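Local atomic coordinates of lipoxygenase (Cyanothece sp., PDB entry 5EK8), a protein that catalyses, as a non-heme iron lipoxygenase of 9R specificity, the insertion of molecular oxygen into what are probably polyunsaturated fatty acids. Residues K380-R384 with Q476-D480; K454-Y459 with Q651-I657; V467-F471 with L555-R560. All coordinates share one frame; numbering follows the deposited sequence.

Overall arrangement
From the N terminus, the chain leaves helix 337-377, which supplies two iron-binding histidines, and passes through 380-384 into helix 383-391. Contact 1 closes a loop when 476-480 returns to this start. Before that, helix 451-473 has provided 454-459 near its beginning and 467-471 near its end. Contact 3 joins the latter to 555-560 on helix 549-574, and contact 2 joins the former to 651-657 close to the C terminus. Contact 3 is therefore nested inside the loop of contact 2, while contact 1 crosses both. I383 and I478 of contact 1 touch F471 of contact 3; contact 2 stands apart, about 7 Å from contact 3 between nearest atoms.

Contact 1. Residues K380-R384 with Q476-D480; sequences KNPIR and QAIAD
The flat group between these segments is the carboxamide of N381, its nitrogen turned to the helix at I478, its oxygen bonded within its own segment and only packed on I478. On the oxygen side, OD1 lies 3.9 Å from CG1 of I478 and accepts a nearly straight bond (171°) from the backbone N of I383, which arrives in the carbonyl plane on a lone pair. At the other corner, N381 ND2 reaches across to I478 O at 3.1 Å, but this bond is weak and bent (132°); ND2 has its stronger partner in E481 O, just beyond the segment. The amide is thus tied at both polar atoms, one to the start of its own helix and one to the carbonyls of the neighbouring helix end. CG stands anti to the backbone N (chi1 -161°), which carries the amide out to I478. The puckered ring of P382 follows with its outer corner: CG touches A477 CB at 3.6 Å and I478 CG1 at 3.5 Å. Deeper in, the methyl ends of I383 and I478 meet, CD1 to CD1 at 3.8 Å, in a layer that F471 of helix 451-473 joins. The carboxylate of E484 receives the backbone N-H groups of K380 and N381, holding the incoming chain. Contact 1 lies away from the iron site and connects helices 383-391 and 475-480. Its polar centre is an Asx turn at the entry to a helix: OD1 of N381 caps I383 N, two residues on, with P382 between them.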
loop_
_atom_site.group_PDB
_atom_site.type_symbol
_atom_site.label_atom_id
_atom_site.label_comp_id
_atom_site.label_asym_id
_atom_site.label_seq_id
_atom_site.Cartn_x
_atom_site.Cartn_y
_atom_site.Cartn_z
ATOM N N LYS A 380 16.936 -8.401 -15.309
ATOM C CA LYS A 380 17.923 -9.481 -15.291
ATOM C C LYS A 380 18.423 -9.796 -13.881
ATOM O O LYS A 380 18.832 -10.924 -13.594
ATOM C CB LYS A 380 19.114 -9.136 -16.186
ATOM C CG LYS A 380 18.824 -9.228 -17.673
ATOM C CD LYS A 380 20.117 -9.394 -18.461
ATOM C CE LYS A 380 19.852 -9.535 -19.951
ATOM N NZ LYS A 380 21.089 -9.888 -20.697
ATOM N N ASN A 381 18.382 -8.797 -13.005
ATOM C CA ASN A 381 18.885 -8.958 -11.645
ATOM C C ASN A 381 17.929 -9.760 -10.754
ATOM O O ASN A 381 16.766 -9.393 -10.585
ATOM C CB ASN A 381 19.163 -7.589 -11.023
ATOM C CG ASN A 381 20.098 -7.669 -9.835
ATOM O OD1 ASN A 381 19.839 -8.392 -8.872
ATOM N ND2 ASN A 381 21.204 -6.935 -9.904
ATOM N N PRO A 382 18.429 -10.865 -10.180
ATOM C CA PRO A 382 17.695 -11.792 -9.309
ATOM C C PRO A 382 16.875 -11.106 -8.221
ATOM O O PRO A 382 15.863 -11.663 -7.796
ATOM C CB PRO A 382 18.807 -12.645 -8.674
ATOM C CG PRO A 382 20.102 -12.168 -9.271
ATOM C CD PRO A 382 19.774 -11.370 -10.487
ATOM N N ILE A 383 17.300 -9.925 -7.783
ATOM C CA ILE A 383 16.573 -9.178 -6.759
ATOM C C ILE A 383 15.132 -8.895 -7.209
ATOM O O ILE A 383 14.215 -8.811 -6.384
ATOM C CB ILE A 383 17.301 -7.866 -6.410
ATOM C CG1 ILE A 383 18.609 -8.181 -5.687
ATOM C CG2 ILE A 383 16.447 -6.980 -5.520
ATOM C CD1 ILE A 383 18.408 -8.915 -4.381
ATOM N N ARG A 384 14.938 -8.779 -8.520
ATOM C CA ARG A 384 13.597 -8.700 -9.096
ATOM C C ARG A 384 12.705 -9.828 -8.581
ATOM O O ARG A 384 11.637 -9.589 -8.008
ATOM C CB ARG A 384 13.664 -8.766 -10.619
ATOM C CG ARG A 384 12.318 -9.039 -11.269
ATOM C CD ARG A 384 12.478 -9.893 -12.511
ATOM N NE ARG A 384 11.397 -9.667 -13.463
ATOM C CZ ARG A 384 11.441 -10.036 -14.737
ATOM N NH1 ARG A 384 10.415 -9.782 -15.537
ATOM N NH2 ARG A 384 12.515 -10.654 -15.211
ATOM N N GLN A 476 26.599 -14.017 -7.586
ATOM C CA GLN A 476 27.242 -13.763 -8.868
ATOM C C GLN A 476 26.322 -13.001 -9.816
ATOM O O GLN A 476 26.734 -12.026 -10.447
ATOM C CB GLN A 476 27.689 -15.076 -9.511
ATOM C CG GLN A 476 28.637 -14.889 -10.681
ATOM C CD GLN A 476 29.818 -13.992 -10.339
ATOM O OE1 GLN A 476 30.377 -14.058 -9.241
ATOM N NE2 GLN A 476 30.195 -13.135 -11.279
ATOM N N ALA A 477 25.074 -13.444 -9.910
ATOM C CA ALA A 477 24.109 -12.800 -10.793
ATOM C C ALA A 477 23.737 -11.403 -10.292
ATOM O O ALA A 477 23.579 -10.473 -11.084
ATOM C CB ALA A 477 22.870 -13.659 -10.936
ATOM N N ILE A 478 23.603 -11.263 -8.976
ATOM C CA ILE A 478 23.289 -9.972 -8.372
ATOM C C ILE A 478 24.383 -8.951 -8.681
ATOM O O ILE A 478 24.093 -7.793 -8.989
ATOM C CB ILE A 478 23.105 -10.088 -6.843
ATOM C CG1 ILE A 478 21.812 -10.835 -6.516
ATOM C CG2 ILE A 478 23.077 -8.713 -6.191
ATOM C CD1 ILE A 478 21.527 -10.936 -5.037
ATOM N N ALA A 479 25.638 -9.386 -8.615
ATOM C CA ALA A 479 26.767 -8.506 -8.919
ATOM C C ALA A 479 26.897 -8.219 -10.417
ATOM O O ALA A 479 27.177 -7.088 -10.813
ATOM C CB ALA A 479 28.060 -9.107 -8.391
ATOM N N ASP A 480 26.692 -9.244 -11.240
ATOM C CA ASP A 480 26.829 -9.124 -12.691
ATOM C C ASP A 480 25.887 -8.082 -13.293
ATOM O O ASP A 480 26.214 -7.441 -14.291
ATOM C CB ASP A 480 26.584 -10.478 -13.369
ATOM C CG ASP A 480 27.761 -11.424 -13.232
ATOM O OD1 ASP A 480 28.821 -10.989 -12.736
ATOM O OD2 ASP A 480 27.629 -12.602 -13.633
#

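Contact 2. Residues K454-Y459 with Q651-I657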
loop_
_atom_site.group_PDB
_atom_site.type_symbol
_atom_site.label_atom_id
_atom_site.label_comp_id
_atom_site.label_asym_id
_atom_site.label_seq_id
_atom_site.Cartn_x
_atom_site.Cartn_y
_atom_site.Cartn_z
ATOM N N LYS A 454 6.745 -8.367 19.611
ATOM C CA LYS A 454 7.240 -9.738 19.533
ATOM C C LYS A 454 7.073 -10.285 18.112
ATOM O O LYS A 454 8.037 -10.765 17.491
ATOM C CB LYS A 454 6.508 -10.627 20.546
ATOM C CG LYS A 454 6.745 -10.234 22.004
ATOM C CD LYS A 454 5.619 -10.720 22.910
ATOM C CE LYS A 454 6.003 -11.963 23.701
ATOM N NZ LYS A 454 7.016 -11.661 24.752
ATOM N N ALA A 455 5.848 -10.188 17.602
ATOM C CA ALA A 455 5.524 -10.647 16.252
ATOM C C ALA A 455 6.443 -10.033 15.197
ATOM O O ALA A 455 7.042 -10.739 14.376
ATOM C CB ALA A 455 4.080 -10.323 15.933
ATOM N N ALA A 456 6.556 -8.711 15.249
ATOM C CA ALA A 456 7.339 -7.937 14.295
ATOM C C ALA A 456 8.815 -8.315 14.322
ATOM O O ALA A 456 9.436 -8.461 13.274
ATOM C CB ALA A 456 7.172 -6.449 14.569
ATOM N N ASN A 457 9.376 -8.480 15.515
ATOM C CA ASN A 457 10.784 -8.848 15.626
ATOM C C ASN A 457 11.057 -10.266 15.128
ATOM O O ASN A 457 12.061 -10.510 14.446
ATOM C CB ASN A 457 11.264 -8.695 17.068
ATOM C CG ASN A 457 11.820 -7.312 17.349
ATOM O OD1 ASN A 457 12.974 -7.018 17.026
ATOM N ND2 ASN A 457 11.001 -6.453 17.947
ATOM N N LEU A 458 10.160 -11.194 15.456
ATOM C CA LEU A 458 10.257 -12.560 14.945
ATOM C C LEU A 458 10.268 -12.558 13.416
ATOM O O LEU A 458 11.155 -13.150 12.771
ATOM C CB LEU A 458 9.094 -13.406 15.458
ATOM C CG LEU A 458 9.370 -14.867 15.823
ATOM C CD1 LEU A 458 8.076 -15.536 16.250
ATOM C CD2 LEU A 458 10.030 -15.635 14.679
ATOM N N TYR A 459 9.282 -11.874 12.841
ATOM C CA TYR A 459 9.181 -11.771 11.390
ATOM C C TYR A 459 10.424 -11.125 10.797
ATOM O O TYR A 459 10.893 -11.522 9.733
ATOM C CB TYR A 459 7.943 -10.976 10.980
ATOM C CG TYR A 459 7.639 -11.093 9.507
ATOM C CD1 TYR A 459 7.360 -12.329 8.941
ATOM C CD2 TYR A 459 7.640 -9.974 8.681
ATOM C CE1 TYR A 459 7.087 -12.454 7.599
ATOM C CE2 TYR A 459 7.368 -10.086 7.330
ATOM C CZ TYR A 459 7.090 -11.334 6.793
ATOM O OH TYR A 459 6.810 -11.478 5.450
ATOM N N GLN A 651 6.016 -20.529 16.937
ATOM C CA GLN A 651 6.363 -19.375 17.765
ATOM C C GLN A 651 5.376 -18.254 17.484
ATOM O O GLN A 651 5.054 -17.455 18.366
ATOM C CB GLN A 651 7.797 -18.897 17.503
ATOM C CG GLN A 651 8.874 -19.973 17.591
ATOM C CD GLN A 651 8.889 -20.893 16.380
ATOM O OE1 GLN A 651 8.008 -20.820 15.524
ATOM N NE2 GLN A 651 9.889 -21.764 16.305
ATOM N N PHE A 652 4.898 -18.199 16.243
ATOM C CA PHE A 652 3.852 -17.257 15.875
ATOM C C PHE A 652 2.529 -17.691 16.485
ATOM O O PHE A 652 1.734 -16.857 16.917
ATOM C CB PHE A 652 3.726 -17.135 14.353
ATOM C CG PHE A 652 4.633 -16.099 13.752
ATOM C CD1 PHE A 652 4.476 -14.759 14.063
ATOM C CD2 PHE A 652 5.639 -16.462 12.874
ATOM C CE1 PHE A 652 5.311 -13.798 13.512
ATOM C CE2 PHE A 652 6.473 -15.507 12.316
ATOM C CZ PHE A 652 6.308 -14.174 12.634
ATOM N N ALA A 653 2.298 -19.002 16.513
ATOM C CA ALA A 653 1.111 -19.548 17.166
ATOM C C ALA A 653 1.074 -19.178 18.654
ATOM O O ALA A 653 0.011 -18.890 19.207
ATOM C CB ALA A 653 1.057 -21.059 16.992
ATOM N N GLU A 654 2.244 -19.172 19.288
ATOM C CA GLU A 654 2.366 -18.839 20.710
ATOM C C GLU A 654 2.000 -17.386 20.992
ATOM O O GLU A 654 1.774 -17.004 22.140
ATOM C CB GLU A 654 3.788 -19.119 21.205
ATOM C CG GLU A 654 4.140 -20.598 21.276
ATOM C CD GLU A 654 5.607 -20.837 21.571
ATOM O OE1 GLU A 654 6.406 -19.887 21.431
ATOM O OE2 GLU A 654 5.959 -21.976 21.942
ATOM N N LEU A 655 1.955 -16.578 19.937
ATOM C CA LEU A 655 1.553 -15.184 20.045
ATOM C C LEU A 655 0.143 -14.991 19.496
ATOM O O LEU A 655 -0.337 -13.868 19.376
ATOM C CB LEU A 655 2.546 -14.287 19.305
ATOM C CG LEU A 655 4.007 -14.435 19.738
ATOM C CD1 LEU A 655 4.932 -13.607 18.846
ATOM C CD2 LEU A 655 4.164 -14.048 21.202
ATOM N N GLY A 656 -0.518 -16.098 19.164
ATOM C CA GLY A 656 -1.883 -16.059 18.671
ATOM C C GLY A 656 -1.980 -15.609 17.227
ATOM O O GLY A 656 -2.943 -14.953 16.827
ATOM N N ILE A 657 -0.975 -15.971 16.438
ATOM C CA ILE A 657 -0.916 -15.573 15.037
ATOM C C ILE A 657 -0.778 -16.771 14.096
ATOM O O ILE A 657 0.019 -17.682 14.334
ATOM C CB ILE A 657 0.252 -14.596 14.795
ATOM C CG1 ILE A 657 0.043 -13.321 15.617
ATOM C CG2 ILE A 657 0.384 -14.271 13.317
ATOM C CD1 ILE A 657 1.331 -12.669 16.080
#
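A455 and F652 are the residues whose CA atoms come nearest, 6.8 Å, where helix 451-473 passes the C-terminal end of helix 649-653. That end is a Schellman motif: I657 N bonds to F652 O, G656 N bonds to A653 O, and G656, at positive phi, is the C-prime residue. F652 O also accepts from L655 N. The chain reversal brings L655 and I657 to helix 451-473 beside F652, so the helix end and the turn after it present three apolar side chains. I657 CD1 packs on A455 CB at 3.6 Å. With its CG anti to the carbonyl carbon (chi1 -55°), L655 sends CD1 against the backbone N of A455 and CD2 against the aliphatic chain of K454, whose CE lies 3.7 Å away. The far end of the F652 ring lies against A455 and Y459: CE1 is 3.6 Å from A455 O, and CZ is 4.0 Å from Y459 CB. Y459 in turn bonds through OH to T567 of helix 549-574, with its side chain about 10 Å from that of the iron ligand H570. L458 closes over the phenyl face, its CD1 also touching Q651 CB at 3.6 Å; this methyl makes a CH-pi contact 4.0 Å from the F652 ring centroid, 1° off the normal.

Contact 3. Residues V467-F471 with L555-R560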
loop_
_atom_site.group_PDB
_atom_site.type_symbol
_atom_site.label_atom_id
_atom_site.label_comp_id
_atom_site.label_asym_id
_atom_site.label_seq_id
_atom_site.Cartn_x
_atom_site.Cartn_y
_atom_site.Cartn_z
ATOM N N VAL A 467 16.790 -12.920 3.433
ATOM C CA VAL A 467 17.571 -11.995 2.618
ATOM C C VAL A 467 19.028 -12.432 2.521
ATOM O O VAL A 467 19.599 -12.467 1.428
ATOM C CB VAL A 467 17.515 -10.559 3.178
ATOM C CG1 VAL A 467 18.489 -9.651 2.438
ATOM C CG2 VAL A 467 16.105 -10.009 3.091
ATOM N N ASP A 468 19.624 -12.761 3.665
ATOM C CA ASP A 468 21.003 -13.246 3.689
ATOM C C ASP A 468 21.171 -14.456 2.772
ATOM O O ASP A 468 22.067 -14.491 1.921
ATOM C CB ASP A 468 21.427 -13.607 5.115
ATOM C CG ASP A 468 21.805 -12.394 5.938
ATOM O OD1 ASP A 468 22.290 -11.404 5.356
ATOM O OD2 ASP A 468 21.628 -12.432 7.172
ATOM N N ALA A 469 20.291 -15.440 2.943
ATOM C CA ALA A 469 20.336 -16.660 2.142
ATOM C C ALA A 469 20.234 -16.368 0.648
ATOM O O ALA A 469 21.067 -16.816 -0.142
ATOM C CB ALA A 469 19.231 -17.601 2.566
ATOM N N PHE A 470 19.212 -15.605 0.275
ATOM C CA PHE A 470 18.962 -15.267 -1.123
ATOM C C PHE A 470 20.164 -14.575 -1.745
ATOM O O PHE A 470 20.626 -14.963 -2.821
ATOM C CB PHE A 470 17.725 -14.375 -1.244
ATOM C CG PHE A 470 17.315 -14.091 -2.662
ATOM C CD1 PHE A 470 17.843 -13.008 -3.352
ATOM C CD2 PHE A 470 16.387 -14.899 -3.301
ATOM C CE1 PHE A 470 17.463 -12.744 -4.652
ATOM C CE2 PHE A 470 16.000 -14.643 -4.602
ATOM C CZ PHE A 470 16.538 -13.564 -5.281
ATOM N N PHE A 471 20.662 -13.549 -1.062
ATOM C CA PHE A 471 21.818 -12.802 -1.538
ATOM C C PHE A 471 23.017 -13.715 -1.727
ATOM O O PHE A 471 23.765 -13.576 -2.696
ATOM C CB PHE A 471 22.166 -11.671 -0.571
ATOM C CG PHE A 471 21.477 -10.375 -0.885
ATOM C CD1 PHE A 471 22.192 -9.298 -1.380
ATOM C CD2 PHE A 471 20.110 -10.236 -0.695
ATOM C CE1 PHE A 471 21.561 -8.104 -1.671
ATOM C CE2 PHE A 471 19.473 -9.047 -0.986
ATOM C CZ PHE A 471 20.199 -7.978 -1.472
ATOM N N LEU A 555 21.432 -2.654 0.124
ATOM C CA LEU A 555 20.397 -3.324 -0.649
ATOM C C LEU A 555 19.631 -4.337 0.198
ATOM O O LEU A 555 18.406 -4.390 0.143
ATOM C CB LEU A 555 21.004 -4.010 -1.872
ATOM C CG LEU A 555 19.978 -4.547 -2.871
ATOM C CD1 LEU A 555 19.038 -3.425 -3.309
ATOM C CD2 LEU A 555 20.674 -5.174 -4.070
ATOM N N LYS A 556 20.356 -5.130 0.983
ATOM C CA LYS A 556 19.740 -6.100 1.883
ATOM C C LYS A 556 18.773 -5.418 2.848
ATOM O O LYS A 556 17.673 -5.919 3.097
ATOM C CB LYS A 556 20.813 -6.865 2.664
ATOM C CG LYS A 556 21.690 -7.755 1.804
ATOM C CD LYS A 556 23.064 -7.931 2.421
ATOM C CE LYS A 556 23.089 -9.057 3.431
ATOM N NZ LYS A 556 23.177 -10.383 2.770
ATOM N N GLN A 557 19.182 -4.271 3.380
ATOM C CA GLN A 557 18.335 -3.540 4.320
ATOM C C GLN A 557 17.085 -2.991 3.638
ATOM O O GLN A 557 15.985 -3.070 4.186
ATOM C CB GLN A 557 19.118 -2.401 4.985
ATOM C CG GLN A 557 18.255 -1.412 5.771
ATOM C CD GLN A 557 17.415 -2.071 6.865
ATOM O OE1 GLN A 557 17.724 -3.167 7.332
ATOM N NE2 GLN A 557 16.347 -1.396 7.276
ATOM N N CYS A 558 17.261 -2.438 2.442
ATOM C CA CYS A 558 16.135 -1.910 1.682
ATOM C C CYS A 558 15.134 -3.029 1.379
ATOM O O CYS A 558 13.917 -2.851 1.490
ATOM C CB CYS A 558 16.626 -1.254 0.389
ATOM S SG CYS A 558 15.348 -0.402 -0.571
ATOM N N CYS A 559 15.664 -4.190 1.015
ATOM C CA CYS A 559 14.848 -5.362 0.732
ATOM C C CYS A 559 14.056 -5.806 1.961
ATOM O O CYS A 559 12.851 -6.073 1.871
ATOM C CB CYS A 559 15.729 -6.498 0.222
ATOM S SG CYS A 559 16.365 -6.240 -1.461
ATOM N N ARG A 560 14.739 -5.873 3.105
ATOM C CA ARG A 560 14.086 -6.160 4.383
ATOM C C ARG A 560 12.941 -5.188 4.661
ATOM O O ARG A 560 11.846 -5.591 5.053
ATOM C CB ARG A 560 15.090 -6.092 5.536
ATOM C CG ARG A 560 15.921 -7.343 5.738
ATOM C CD ARG A 560 16.695 -7.261 7.047
ATOM N NE ARG A 560 17.682 -6.181 7.060
ATOM C CZ ARG A 560 18.961 -6.329 6.722
ATOM N NH1 ARG A 560 19.418 -7.512 6.336
ATOM N NH2 ARG A 560 19.787 -5.292 6.770
#
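K556 and F471 carry this contact, with V467 beside them, where helices 451-473 and 549-574 pack in the alpha-helical body of the lipoxygenase. The short segments run at 129° to each other, their axes 10.5 Å apart at closest approach. The phenyl ring of F471 lies beneath the aliphatic chain of K556, whose CG sits over the ring centre as a CH-pi contact, 3.4 Å from the centroid and 8° off the normal. Other atoms of helix 549-574 meet the ring at its rim: L555 CG is in plane, 3.7 Å from F471 CZ, and C559 SG makes a sulfur-aromatic contact at the edge, 5.3 Å from the centroid. I383 of helix 383-391 also touches F471, extending the apolar cluster towards a third helix. Beyond the ring, the lysine chain bends at its last two torsions, which turns the ammonium group back towards the backbone of helix 451-473 to meet D468. V467 fills the next position along the interface, its two methyls dividing between two residues one helical turn apart: CG1 touches K556 CB at 3.6 Å, and CG2 lies against R560 CG at 3.8 Å. The guanidinium of R560 is held within its own helix, NE and NH2 both gripping the single oxygen OE1 of Q557 side-on. R560 NH1 remains 4.9 Å from D468 OD1, close enough that its positive charge may weakly favour the charged carboxylate, though the two do not touch. Helix 549-574 carries the iron ligands H570 and N574 further on, away from this packing. Where both residues are partly exposed, K556 NZ forms a salt bridge with D468 OD1 at 2.9 Å, using the anti lone pair of that oxygen.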